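Local atomic coordinates of CdiI immunity protein (Cupriavidus taiwanensis, PDB entry 5T87), a protein that probably neutralises the toxin domain of a CdiA contact-dependent growth inhibition protein by binding it directly, as its immunity protein. Residues 44-49 and 68-73; 61-66 and 96-101; 87-92 and 104-109. One frame throughout, in Å; residues are numbered along the deposited sequence.

Contact 1. Residues 44-49 and 68-73; sequences WAFKRL and TCVGHL
Apolar packing alone joins residues 44-49 to residues 68-73, two helical segments whose axes run antiparallel at 168° and come within 10.1 Å. Leu49 and Val70 have the nearest CA atoms of the pair, and Leu49 has the most surface buried. Its CG stands anti to its carbonyl carbon (chi1 -65°), and chi2 near 180° extends the chain, so that its methyls lie against Cys69, Val70 and Leu73. Leu49 and Val70 lie alongside each other, pointing opposite ways, with Leu49 CB 3.6 Å from Val70 CG2. Against Leu73 the meeting is tip to tip, Leu49 CD1 lying 3.7 Å from Leu73 CD1. Both methyls of Leu49 rest on Cys69, CD2 reaching its CB at 3.8 Å. One turn earlier Ala45 CB touches Leu73 CD1 at 3.6 Å. Aromatic contact is lighter: Phe46, with CG anti to its backbone N, crosses Val70 obliquely, and CE1 comes to 4.2 Å from Val70 CG1. The same ring stacks with Trp42 and meets Phe88 edge-to-face.

The polar interactions lie away from this apolar interface. Arg48 NH1 donates to a lone pair of Trp44 O at 3.1 Å while its guanidinium lies over one face of the Trp44 indole, displaced toward the rim near NE1; Arg48 NE forms a salt bridge with Asp17. On the other helix, His72 NE2 is hydrogen-bonded to His46 of the CdiA toxin chain. The six touching residues form part of the buried core of a mainly helical immunity protein, as an antiparallel helix pair, with the toxin met on another side of helix 60-76.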
ATOM      1  N   TRP A  44      12.495   9.360   9.206  1.00 43.47           N
ATOM      2  CA  TRP A  44      12.695   8.142  10.000  1.00 43.89           C
ATOM      3  C   TRP A  44      12.067   6.910   9.333  1.00 43.49           C
ATOM      4  O   TRP A  44      12.688   5.856   9.239  1.00 43.26           O
ATOM      5  CB  TRP A  44      12.109   8.350  11.395  1.00 44.53           C
ATOM      6  CG  TRP A  44      12.439   7.305  12.361  1.00 44.99           C
ATOM      7  CD1 TRP A  44      13.502   7.277  13.225  1.00 45.84           C
ATOM      8  CD2 TRP A  44      11.695   6.114  12.598  1.00 45.03           C
ATOM      9  NE1 TRP A  44      13.458   6.121  13.988  1.00 46.79           N
ATOM     10  CE2 TRP A  44      12.360   5.395  13.619  1.00 45.69           C
ATOM     11  CE3 TRP A  44      10.525   5.583  12.047  1.00 44.44           C
ATOM     12  CZ2 TRP A  44      11.893   4.181  14.095  1.00 46.25           C
ATOM     13  CZ3 TRP A  44      10.064   4.373  12.517  1.00 44.58           C
ATOM     14  CH2 TRP A  44      10.751   3.680  13.532  1.00 45.20           C
ATOM     15  N   ALA A  45      10.835   7.065   8.867  1.00 42.93           N
ATOM     16  CA  ALA A  45      10.102   5.972   8.235  1.00 42.77           C
ATOM     17  C   ALA A  45      10.607   5.593   6.834  1.00 42.72           C
ATOM     18  O   ALA A  45      10.685   4.402   6.517  1.00 43.25           O
ATOM     19  CB  ALA A  45       8.625   6.319   8.171  1.00 42.97           C
ATOM     20  N   PHE A  46      10.914   6.598   6.004  1.00 42.35           N
ATOM     21  CA  PHE A  46      11.334   6.406   4.596  1.00 41.81           C
ATOM     22  C   PHE A  46      12.647   5.647   4.571  1.00 41.67           C
ATOM     23  O   PHE A  46      12.792   4.695   3.828  1.00 40.32           O
ATOM     24  CB  PHE A  46      11.458   7.776   3.910  1.00 42.54           C
ATOM     25  CG  PHE A  46      11.896   7.749   2.467  1.00 42.70           C
ATOM     26  CD1 PHE A  46      11.272   6.938   1.538  1.00 42.89           C
ATOM     27  CD2 PHE A  46      12.893   8.615   2.024  1.00 43.14           C
ATOM     28  CE1 PHE A  46      11.664   6.952   0.209  1.00 42.95           C
ATOM     29  CE2 PHE A  46      13.303   8.625   0.690  1.00 43.26           C
ATOM     30  CZ  PHE A  46      12.673   7.807  -0.222  1.00 43.20           C
ATOM     31  N   LYS A  47      13.577   6.067   5.426  1.00 42.19           N
ATOM     32  CA  LYS A  47      14.859   5.373   5.658  1.00 42.86           C
ATOM     33  C   LYS A  47      14.685   3.866   5.875  1.00 42.52           C
ATOM     34  O   LYS A  47      15.381   3.055   5.265  1.00 43.34           O
ATOM     35  CB  LYS A  47      15.554   6.019   6.858  1.00 44.21           C
ATOM     36  CG  LYS A  47      16.758   5.295   7.415  1.00 46.33           C
ATOM     37  CD  LYS A  47      17.419   6.108   8.527  1.00 48.35           C
ATOM     38  CE  LYS A  47      18.168   5.182   9.486  1.00 50.87           C
ATOM     39  NZ  LYS A  47      18.700   5.843  10.714  1.00 52.79           N
ATOM     40  N   ARG A  48      13.735   3.498   6.725  1.00 41.86           N
ATOM     41  CA  ARG A  48      13.553   2.103   7.104  1.00 41.56           C
ATOM     42  C   ARG A  48      12.897   1.259   6.043  1.00 40.64           C
ATOM     43  O   ARG A  48      13.343   0.133   5.782  1.00 40.67           O
ATOM     44  CB  ARG A  48      12.810   1.993   8.424  1.00 42.03           C
ATOM     45  CG  ARG A  48      13.748   2.222   9.586  1.00 43.43           C
ATOM     46  CD  ARG A  48      13.040   2.713  10.833  1.00 44.80           C
ATOM     47  NE  ARG A  48      14.014   2.874  11.909  1.00 46.44           N
ATOM     48  CZ  ARG A  48      14.879   3.884  12.015  1.00 46.07           C
ATOM     49  NH1 ARG A  48      14.881   4.876  11.133  1.00 46.45           N
ATOM     50  NH2 ARG A  48      15.733   3.908  13.027  1.00 46.54           N
ATOM     51  N   LEU A  49      11.855   1.801   5.426  1.00 39.78           N
ATOM     52  CA  LEU A  49      11.227   1.154   4.266  1.00 39.74           C
ATOM     53  C   LEU A  49      12.197   0.901   3.090  1.00 40.24           C
ATOM     54  O   LEU A  49      12.170  -0.170   2.470  1.00 40.43           O
ATOM     55  CB  LEU A  49      10.019   1.967   3.801  1.00 39.69           C
ATOM     56  CG  LEU A  49       8.861   2.043   4.813  1.00 40.11           C
ATOM     57  CD1 LEU A  49       7.715   2.868   4.251  1.00 40.63           C
ATOM     58  CD2 LEU A  49       8.357   0.660   5.202  1.00 40.42           C
ATOM     59  N   THR A  68       5.156  -0.565  -1.606  1.00 43.02           N
ATOM     60  CA  THR A  68       3.747  -0.248  -1.406  1.00 43.60           C
ATOM     61  C   THR A  68       3.560   0.598  -0.142  1.00 43.73           C
ATOM     62  O   THR A  68       2.820   1.579  -0.156  1.00 44.51           O
ATOM     63  CB  THR A  68       2.899  -1.550  -1.390  1.00 44.29           C
ATOM     64  OG1 THR A  68       2.753  -2.014  -2.735  1.00 44.95           O
ATOM     65  CG2 THR A  68       1.508  -1.349  -0.792  1.00 44.52           C
ATOM     66  N   CYS A  69       4.257   0.232   0.926  1.00 43.55           N
ATOM     67  CA  CYS A  69       4.262   1.027   2.155  1.00 43.74           C
ATOM     68  C   CYS A  69       4.791   2.452   1.970  1.00 43.46           C
ATOM     69  O   CYS A  69       4.288   3.387   2.600  1.00 42.34           O
ATOM     70  CB  CYS A  69       5.057   0.321   3.249  1.00 43.67           C
ATOM     71  SG  CYS A  69       4.136  -1.047   3.960  1.00 43.54           S
ATOM     72  N   VAL A  70       5.788   2.621   1.106  1.00 43.34           N
ATOM     73  CA  VAL A  70       6.277   3.977   0.775  1.00 43.95           C
ATOM     74  C   VAL A  70       5.146   4.770   0.110  1.00 44.92           C
ATOM     75  O   VAL A  70       4.981   5.974   0.372  1.00 44.03           O
ATOM     76  CB  VAL A  70       7.578   3.944  -0.078  1.00 43.71           C
ATOM     77  CG1 VAL A  70       7.933   5.316  -0.650  1.00 44.33           C
ATOM     78  CG2 VAL A  70       8.742   3.420   0.759  1.00 43.14           C
ATOM     79  N   GLY A  71       4.355   4.072  -0.710  1.00 45.77           N
ATOM     80  CA  GLY A  71       3.133   4.622  -1.292  1.00 47.01           C
ATOM     81  C   GLY A  71       2.148   5.104  -0.256  1.00 47.39           C
ATOM     82  O   GLY A  71       1.521   6.145  -0.433  1.00 48.34           O
ATOM     83  N   HIS A  72       2.023   4.348   0.829  1.00 47.47           N
ATOM     84  CA  HIS A  72       1.118   4.709   1.912  1.00 48.31           C
ATOM     85  C   HIS A  72       1.598   5.925   2.656  1.00 48.28           C
ATOM     86  O   HIS A  72       0.794   6.816   2.949  1.00 49.36           O
ATOM     87  CB  HIS A  72       0.925   3.554   2.896  1.00 48.21           C
ATOM     88  CG  HIS A  72       0.256   2.371   2.295  1.00 48.79           C
ATOM     89  ND1 HIS A  72      -0.797   2.484   1.415  1.00 50.83           N
ATOM     90  CD2 HIS A  72       0.488   1.047   2.436  1.00 49.11           C
ATOM     91  CE1 HIS A  72      -1.191   1.280   1.042  1.00 50.34           C
ATOM     92  NE2 HIS A  72      -0.422   0.391   1.643  1.00 49.44           N
ATOM     93  N   LEU A  73       2.891   5.972   2.971  1.00 47.81           N
ATOM     94  CA  LEU A  73       3.457   7.167   3.603  1.00 47.91           C
ATOM     95  C   LEU A  73       3.174   8.410   2.791  1.00 48.44           C
ATOM     96  O   LEU A  73       2.717   9.407   3.331  1.00 48.71           O
ATOM     97  CB  LEU A  73       4.953   7.055   3.762  1.00 47.62           C
ATOM     98  CG  LEU A  73       5.484   6.206   4.895  1.00 48.38           C
ATOM     99  CD1 LEU A  73       6.993   6.408   4.976  1.00 48.58           C
ATOM    100  CD2 LEU A  73       4.827   6.595   6.208  1.00 49.41           C
TER

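Contact 2. Residues 61-66 and 96-101; sequences SLRSLA and QAVASA
Ser64, Arg63 and Val98 bury the most surface where residues 61-66 meet residues 96-101, and each makes a different kind of contact. The segment axes approach to 8.3 Å and cross at -32°, and the CA atoms of Ser64 and Val98 are only 4.7 Å apart, so small side chains and backbone meet directly.

Ser64 turns OG anti to its backbone N (chi1 -163°), which brings the hydroxyl to 3.4 Å from Ala101 CB and leaves it hydrogen-bonded to a water 2.8 Å from OG. That water accepts from Ala101 N at 3.0 Å and donates weakly to Ala97 O, linking the serine to the backbone of the second helix.

Val98 places CG1 anti to its own carbonyl carbon and presses it on the backbone of the first helix, 3.7 Å from Ser64 N. The same methyl touches Arg63 CB and lies over one face of the Arg63 guanidinium. Arg63 bends at chi3 (68°), and its NH1 comes to 3.3 Å from Ala97 CB; NE makes a weak hydrogen bond to Ala53 O, and NH1 a long, weak ion pair with Asp60. Ser100 OG, also on the second helix, is hydrogen-bonded to Thr20 O of the CdiA toxin chain.

With no direct hydrogen bond between the segments, the polar link is carried by a single water, while the direct contacts are methyl groups against backbone and polar side-chain atoms, consistent with the close approach of the axes.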
ATOM      1  N   SER A  61       8.437 -10.682  -2.062  1.00 38.06           N
ATOM      2  CA  SER A  61       7.213 -10.335  -1.358  1.00 38.12           C
ATOM      3  C   SER A  61       7.426  -9.177  -0.398  1.00 37.71           C
ATOM      4  O   SER A  61       6.645  -8.253  -0.386  1.00 37.62           O
ATOM      5  CB  SER A  61       6.660 -11.556  -0.600  1.00 37.95           C
ATOM      6  OG  SER A  61       7.590 -12.028   0.371  1.00 38.31           O
ATOM      7  N   LEU A  62       8.490  -9.226   0.387  1.00 38.69           N
ATOM      8  CA  LEU A  62       8.748  -8.203   1.405  1.00 39.85           C
ATOM      9  C   LEU A  62       9.235  -6.889   0.824  1.00 40.62           C
ATOM     10  O   LEU A  62       8.817  -5.813   1.274  1.00 41.20           O
ATOM     11  CB  LEU A  62       9.742  -8.701   2.457  1.00 40.04           C
ATOM     12  CG  LEU A  62       9.179  -9.720   3.454  1.00 40.48           C
ATOM     13  CD1 LEU A  62      10.256 -10.086   4.472  1.00 41.01           C
ATOM     14  CD2 LEU A  62       7.913  -9.190   4.148  1.00 40.55           C
ATOM     15  N   ARG A  63      10.093  -6.990  -0.182  1.00 41.92           N
ATOM     16  CA  ARG A  63      10.646  -5.827  -0.868  1.00 42.80           C
ATOM     17  C   ARG A  63       9.539  -5.057  -1.558  1.00 42.77           C
ATOM     18  O   ARG A  63       9.462  -3.836  -1.466  1.00 43.19           O
ATOM     19  CB  ARG A  63      11.711  -6.269  -1.866  1.00 43.80           C
ATOM     20  CG  ARG A  63      12.900  -6.909  -1.170  1.00 45.22           C
ATOM     21  CD  ARG A  63      13.898  -7.525  -2.118  1.00 46.96           C
ATOM     22  NE  ARG A  63      14.577  -6.506  -2.903  1.00 48.58           N
ATOM     23  CZ  ARG A  63      14.633  -6.448  -4.236  1.00 51.18           C
ATOM     24  NH1 ARG A  63      14.060  -7.376  -5.008  1.00 52.86           N
ATOM     25  NH2 ARG A  63      15.289  -5.452  -4.805  1.00 52.80           N
ATOM     26  N   SER A  64       8.661  -5.795  -2.215  1.00 42.83           N
ATOM     27  CA  SER A  64       7.516  -5.223  -2.899  1.00 43.47           C
ATOM     28  C   SER A  64       6.546  -4.547  -1.925  1.00 42.91           C
ATOM     29  O   SER A  64       6.049  -3.441  -2.194  1.00 43.07           O
ATOM     30  CB  SER A  64       6.809  -6.317  -3.710  1.00 44.08           C
ATOM     31  OG  SER A  64       5.945  -5.750  -4.678  1.00 46.15           O
ATOM     32  N   LEU A  65       6.298  -5.198  -0.791  1.00 41.80           N
ATOM     33  CA  LEU A  65       5.422  -4.633   0.232  1.00 41.90           C
ATOM     34  C   LEU A  65       5.966  -3.289   0.773  1.00 42.48           C
ATOM     35  O   LEU A  65       5.217  -2.309   0.959  1.00 41.63           O
ATOM     36  CB  LEU A  65       5.220  -5.631   1.379  1.00 41.16           C
ATOM     37  CG  LEU A  65       4.416  -5.094   2.571  1.00 41.14           C
ATOM     38  CD1 LEU A  65       3.040  -4.656   2.125  1.00 41.34           C
ATOM     39  CD2 LEU A  65       4.323  -6.100   3.700  1.00 41.16           C
ATOM     40  N   ALA A  66       7.272  -3.261   1.021  1.00 42.95           N
ATOM     41  CA  ALA A  66       7.944  -2.047   1.506  1.00 42.95           C
ATOM     42  C   ALA A  66       7.751  -0.866   0.556  1.00 42.57           C
ATOM     43  O   ALA A  66       7.509   0.264   1.002  1.00 43.08           O
ATOM     44  CB  ALA A  66       9.424  -2.318   1.731  1.00 42.68           C
ATOM     45  N   GLN A  96      12.033  -6.172 -11.767  1.00 68.77           N
ATOM     46  CA  GLN A  96      10.673  -6.728 -11.766  1.00 68.73           C
ATOM     47  C   GLN A  96      10.096  -7.115 -10.416  1.00 64.22           C
ATOM     48  O   GLN A  96       8.890  -7.009 -10.207  1.00 62.99           O
ATOM     49  CB  GLN A  96      10.603  -7.934 -12.686  1.00 73.83           C
ATOM     50  CG  GLN A  96      10.867  -7.596 -14.135  1.00 77.44           C
ATOM     51  CD  GLN A  96      10.655  -8.792 -15.045  1.00 83.70           C
ATOM     52  OE1 GLN A  96      10.459  -9.928 -14.584  1.00 87.12           O
ATOM     53  NE2 GLN A  96      10.692  -8.545 -16.351  1.00 86.29           N
ATOM     54  N   ALA A  97      10.957  -7.569  -9.515  1.00 61.63           N
ATOM     55  CA  ALA A  97      10.567  -7.907  -8.146  1.00 58.96           C
ATOM     56  C   ALA A  97       9.688  -6.827  -7.497  1.00 57.07           C
ATOM     57  O   ALA A  97       8.741  -7.139  -6.761  1.00 55.92           O
ATOM     58  CB  ALA A  97      11.814  -8.126  -7.305  1.00 58.52           C
ATOM     59  N   VAL A  98      10.010  -5.559  -7.770  1.00 55.58           N
ATOM     60  CA  VAL A  98       9.279  -4.434  -7.171  1.00 53.08           C
ATOM     61  C   VAL A  98       8.557  -3.499  -8.137  1.00 52.03           C
ATOM     62  O   VAL A  98       7.751  -2.682  -7.689  1.00 49.83           O
ATOM     63  CB  VAL A  98      10.192  -3.640  -6.227  1.00 52.25           C
ATOM     64  CG1 VAL A  98      10.601  -4.522  -5.054  1.00 52.07           C
ATOM     65  CG2 VAL A  98      11.431  -3.106  -6.948  1.00 53.43           C
ATOM     66  N   ALA A  99       8.802  -3.649  -9.439  1.00 53.24           N
ATOM     67  CA  ALA A  99       8.254  -2.732 -10.451  1.00 54.40           C
ATOM     68  C   ALA A  99       6.770  -2.447 -10.271  1.00 53.99           C
ATOM     69  O   ALA A  99       6.349  -1.299 -10.242  1.00 55.14           O
ATOM     70  CB  ALA A  99       8.509  -3.267 -11.854  1.00 56.43           C
ATOM     71  N   SER A 100       5.990  -3.496 -10.130  1.00 54.57           N
ATOM     72  CA  SER A 100       4.544  -3.364 -10.076  1.00 54.96           C
ATOM     73  C   SER A 100       4.060  -2.480  -8.892  1.00 53.20           C
ATOM     74  O   SER A 100       3.214  -1.587  -9.063  1.00 53.18           O
ATOM     75  CB  SER A 100       3.920  -4.763 -10.053  1.00 56.24           C
ATOM     76  OG  SER A 100       2.620  -4.723  -9.519  1.00 57.55           O
ATOM     77  N   ALA A 101       4.601  -2.734  -7.706  1.00 51.01           N
ATOM     78  CA  ALA A 101       4.310  -1.927  -6.523  1.00 49.78           C
ATOM     79  C   ALA A 101       4.871  -0.499  -6.649  1.00 50.02           C
ATOM     80  O   ALA A 101       4.286   0.446  -6.107  1.00 49.17           O
ATOM     81  CB  ALA A 101       4.882  -2.588  -5.278  1.00 48.72           C
TER
HETATM   82  O   HOH W   1       5.907  -5.403  -7.425  1.00 39.47           O

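Contact 3. Residues 87-92 and 104-109; sequences EFLLSL and DALDDL
Helix 87-91 and helix 104-109 run antiparallel, their short axes crossing at -154° with a closest approach of 10.0 Å and the CA atoms of Leu89 and Leu106 nearest each other. Leu89 buries the largest share of surface. Its CB points toward the facing helix, CG is anti to the carbonyl carbon (chi1 -63°), and both methyls face Ala105. CD2 is the closer, reaching Ala105 CB at 3.6 Å, whereas CD1 also meets Leu106, 3.8 Å from its N and equally near its CD1. Further along the same helix, Leu109 CD2 comes to a looser 4.3 Å from Leu89 CD1.

Leu106 lies alongside Leu89 and points the opposite way, so that Leu106 CD1 sits 3.7 Å from Leu89 CB. Its second methyl, CD2, meets Leu90 CD2 at 4.0 Å, the two chains being roughly perpendicular; Leu90 is exposed and closes the outer margin of the contact.

Leu89 also packs on Val67 and Leu109 on Ala74, both of helix 60-76, which extends the apolar layer to a third helix. Ser91 OG donates to Phe88 O at 2.7 Å from above the carbonyl plane, within helix 82-91.

The acidic side chains of residues 104-109 take no part in this leucine packing: Asp108 OD1 forms salt bridges with Arg50 and Arg23 of the CdiA toxin chain, and Asp104 OD2 is hydrogen-bonded to its Ser21. Helix 96-114 is therefore amphipathic here, its apolar side holding helix 82-91 and its acidic side meeting two arginines and a serine of the toxin chain.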
ATOM      1  N   GLU A  87      12.400  10.034  -6.933  1.00 51.88           N
ATOM      2  CA  GLU A  87      13.656   9.456  -7.448  1.00 52.88           C
ATOM      3  C   GLU A  87      13.780   7.998  -7.019  1.00 50.45           C
ATOM      4  O   GLU A  87      14.214   7.141  -7.814  1.00 51.17           O
ATOM      5  CB  GLU A  87      14.899  10.265  -7.006  1.00 54.70           C
ATOM      6  CG  GLU A  87      15.206  11.430  -7.949  1.00 58.86           C
ATOM      7  CD  GLU A  87      16.034  12.568  -7.338  1.00 60.23           C
ATOM      8  OE1 GLU A  87      17.015  12.305  -6.603  1.00 60.70           O
ATOM      9  OE2 GLU A  87      15.708  13.742  -7.622  1.00 60.55           O
ATOM     10  N   PHE A  88      13.388   7.735  -5.770  1.00 46.77           N
ATOM     11  CA  PHE A  88      13.325   6.374  -5.230  1.00 44.28           C
ATOM     12  C   PHE A  88      12.408   5.446  -6.042  1.00 43.73           C
ATOM     13  O   PHE A  88      12.833   4.391  -6.513  1.00 42.07           O
ATOM     14  CB  PHE A  88      12.869   6.405  -3.780  1.00 42.39           C
ATOM     15  CG  PHE A  88      12.554   5.062  -3.233  1.00 42.18           C
ATOM     16  CD1 PHE A  88      13.572   4.150  -2.979  1.00 42.49           C
ATOM     17  CD2 PHE A  88      11.233   4.682  -2.997  1.00 41.92           C
ATOM     18  CE1 PHE A  88      13.290   2.893  -2.478  1.00 42.26           C
ATOM     19  CE2 PHE A  88      10.946   3.431  -2.489  1.00 41.38           C
ATOM     20  CZ  PHE A  88      11.976   2.537  -2.226  1.00 41.72           C
ATOM     21  N   LEU A  89      11.166   5.861  -6.231  1.00 43.81           N
ATOM     22  CA  LEU A  89      10.208   5.017  -6.932  1.00 45.81           C
ATOM     23  C   LEU A  89      10.569   4.832  -8.405  1.00 47.61           C
ATOM     24  O   LEU A  89      10.388   3.734  -8.957  1.00 48.25           O
ATOM     25  CB  LEU A  89       8.797   5.579  -6.790  1.00 46.48           C
ATOM     26  CG  LEU A  89       8.248   5.620  -5.360  1.00 45.64           C
ATOM     27  CD1 LEU A  89       6.940   6.397  -5.313  1.00 46.45           C
ATOM     28  CD2 LEU A  89       8.064   4.223  -4.797  1.00 45.55           C
ATOM     29  N   LEU A  90      11.077   5.893  -9.033  1.00 48.21           N
ATOM     30  CA  LEU A  90      11.512   5.820 -10.421  1.00 49.84           C
ATOM     31  C   LEU A  90      12.753   4.958 -10.612  1.00 50.22           C
ATOM     32  O   LEU A  90      12.917   4.351 -11.672  1.00 51.17           O
ATOM     33  CB  LEU A  90      11.801   7.210 -10.971  1.00 51.96           C
ATOM     34  CG  LEU A  90      10.607   8.122 -11.253  1.00 53.40           C
ATOM     35  CD1 LEU A  90      11.164   9.469 -11.707  1.00 55.24           C
ATOM     36  CD2 LEU A  90       9.646   7.543 -12.291  1.00 53.93           C
ATOM     37  N   SER A  91      13.629   4.913  -9.608  1.00 49.58           N
ATOM     38  CA  SER A  91      14.851   4.115  -9.710  1.00 50.81           C
ATOM     39  C   SER A  91      14.588   2.610  -9.702  1.00 51.30           C
ATOM     40  O   SER A  91      15.477   1.838 -10.061  1.00 52.64           O
ATOM     41  CB  SER A  91      15.850   4.476  -8.607  1.00 50.36           C
ATOM     42  OG  SER A  91      15.349   4.153  -7.331  1.00 49.37           O
ATOM     43  N   LEU A  92      13.375   2.206  -9.314  1.00 51.83           N
ATOM     44  CA  LEU A  92      12.963   0.790  -9.284  1.00 52.95           C
ATOM     45  C   LEU A  92      12.211   0.282 -10.527  1.00 54.75           C
ATOM     46  O   LEU A  92      12.056  -0.931 -10.696  1.00 56.21           O
ATOM     47  CB  LEU A  92      12.070   0.551  -8.068  1.00 51.31           C
ATOM     48  CG  LEU A  92      12.594   1.032  -6.713  1.00 49.74           C
ATOM     49  CD1 LEU A  92      11.492   0.973  -5.670  1.00 48.39           C
ATOM     50  CD2 LEU A  92      13.814   0.246  -6.269  1.00 50.35           C
ATOM     51  N   ASP A 104       2.321   1.527  -8.564  1.00 53.64           N
ATOM     52  CA  ASP A 104       1.163   1.871  -7.725  1.00 54.71           C
ATOM     53  C   ASP A 104       1.521   2.840  -6.595  1.00 54.18           C
ATOM     54  O   ASP A 104       0.669   3.598  -6.126  1.00 55.18           O
ATOM     55  CB  ASP A 104       0.536   0.619  -7.106  1.00 55.82           C
ATOM     56  CG  ASP A 104      -0.020  -0.355  -8.141  1.00 59.04           C
ATOM     57  OD1 ASP A 104      -0.207   0.016  -9.326  1.00 60.83           O
ATOM     58  OD2 ASP A 104      -0.286  -1.511  -7.748  1.00 60.64           O
ATOM     59  N   ALA A 105       2.765   2.790  -6.123  1.00 52.70           N
ATOM     60  CA  ALA A 105       3.233   3.744  -5.122  1.00 51.70           C
ATOM     61  C   ALA A 105       3.340   5.143  -5.755  1.00 52.74           C
ATOM     62  O   ALA A 105       3.006   6.157  -5.135  1.00 51.60           O
ATOM     63  CB  ALA A 105       4.566   3.295  -4.554  1.00 50.40           C
ATOM     64  N   LEU A 106       3.787   5.162  -7.005  1.00 53.79           N
ATOM     65  CA  LEU A 106       3.873   6.368  -7.813  1.00 55.74           C
ATOM     66  C   LEU A 106       2.486   6.986  -8.085  1.00 57.00           C
ATOM     67  O   LEU A 106       2.317   8.207  -8.004  1.00 55.15           O
ATOM     68  CB  LEU A 106       4.570   6.029  -9.129  1.00 57.70           C
ATOM     69  CG  LEU A 106       5.407   7.089  -9.818  1.00 60.66           C
ATOM     70  CD1 LEU A 106       6.494   7.618  -8.882  1.00 60.08           C
ATOM     71  CD2 LEU A 106       6.012   6.467 -11.078  1.00 62.50           C
ATOM     72  N   ASP A 107       1.504   6.131  -8.403  1.00 58.70           N
ATOM     73  CA  ASP A 107       0.091   6.537  -8.441  1.00 60.19           C
ATOM     74  C   ASP A 107      -0.281   7.255  -7.143  1.00 59.42           C
ATOM     75  O   ASP A 107      -0.904   8.305  -7.186  1.00 60.03           O
ATOM     76  CB  ASP A 107      -0.848   5.326  -8.643  1.00 61.92           C
ATOM     77  CG  ASP A 107      -0.902   4.834 -10.098  1.00 64.47           C
ATOM     78  OD1 ASP A 107      -0.166   5.379 -10.951  1.00 64.60           O
ATOM     79  OD2 ASP A 107      -1.695   3.896 -10.389  1.00 65.78           O
ATOM     80  N   ASP A 108       0.120   6.687  -6.004  1.00 58.17           N
ATOM     81  CA  ASP A 108      -0.174   7.269  -4.692  1.00 57.72           C
ATOM     82  C   ASP A 108       0.499   8.630  -4.522  1.00 57.56           C
ATOM     83  O   ASP A 108      -0.128   9.579  -4.041  1.00 57.70           O
ATOM     84  CB  ASP A 108       0.210   6.302  -3.545  1.00 56.62           C
ATOM     85  CG  ASP A 108      -0.638   5.013  -3.535  1.00 57.22           C
ATOM     86  OD1 ASP A 108      -1.527   4.862  -4.412  1.00 57.99           O
ATOM     87  OD2 ASP A 108      -0.424   4.155  -2.643  1.00 56.50           O
ATOM     88  N   LEU A 109       1.755   8.729  -4.951  1.00 57.91           N
ATOM     89  CA  LEU A 109       2.505   9.984  -4.876  1.00 59.08           C
ATOM     90  C   LEU A 109       1.862  11.083  -5.718  1.00 62.12           C
ATOM     91  O   LEU A 109       1.573  12.171  -5.213  1.00 62.17           O
ATOM     92  CB  LEU A 109       3.952   9.781  -5.330  1.00 58.26           C
ATOM     93  CG  LEU A 109       4.931  10.925  -5.042  1.00 58.77           C
ATOM     94  CD1 LEU A 109       5.032  11.193  -3.547  1.00 58.40           C
ATOM     95  CD2 LEU A 109       6.310  10.633  -5.627  1.00 59.47           C
TER

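Overall arrangement
From the N terminus, contact 1 is the first of the three to close, pairing helix 42-53 with helix 60-76 across an 18-residue loop. Contact 2 opens within that loop, at residues 61-66, and closes at 96-101 after 29 residues, so it crosses contact 1. Contact 3 opens after contact 1 has closed and joins helix 82-91 to helix 96-114 across 11 residues; it crosses contact 2. Helix 60-76 serves contacts 1 and 2, and helix 96-114 serves contacts 2 and 3. The centres lie 11 to 13 Å apart, and Phe46 and Phe88 pack directly between contacts 1 and 3, so the three contacts tie together helices 42-53, 60-76, 82-91 and 96-114.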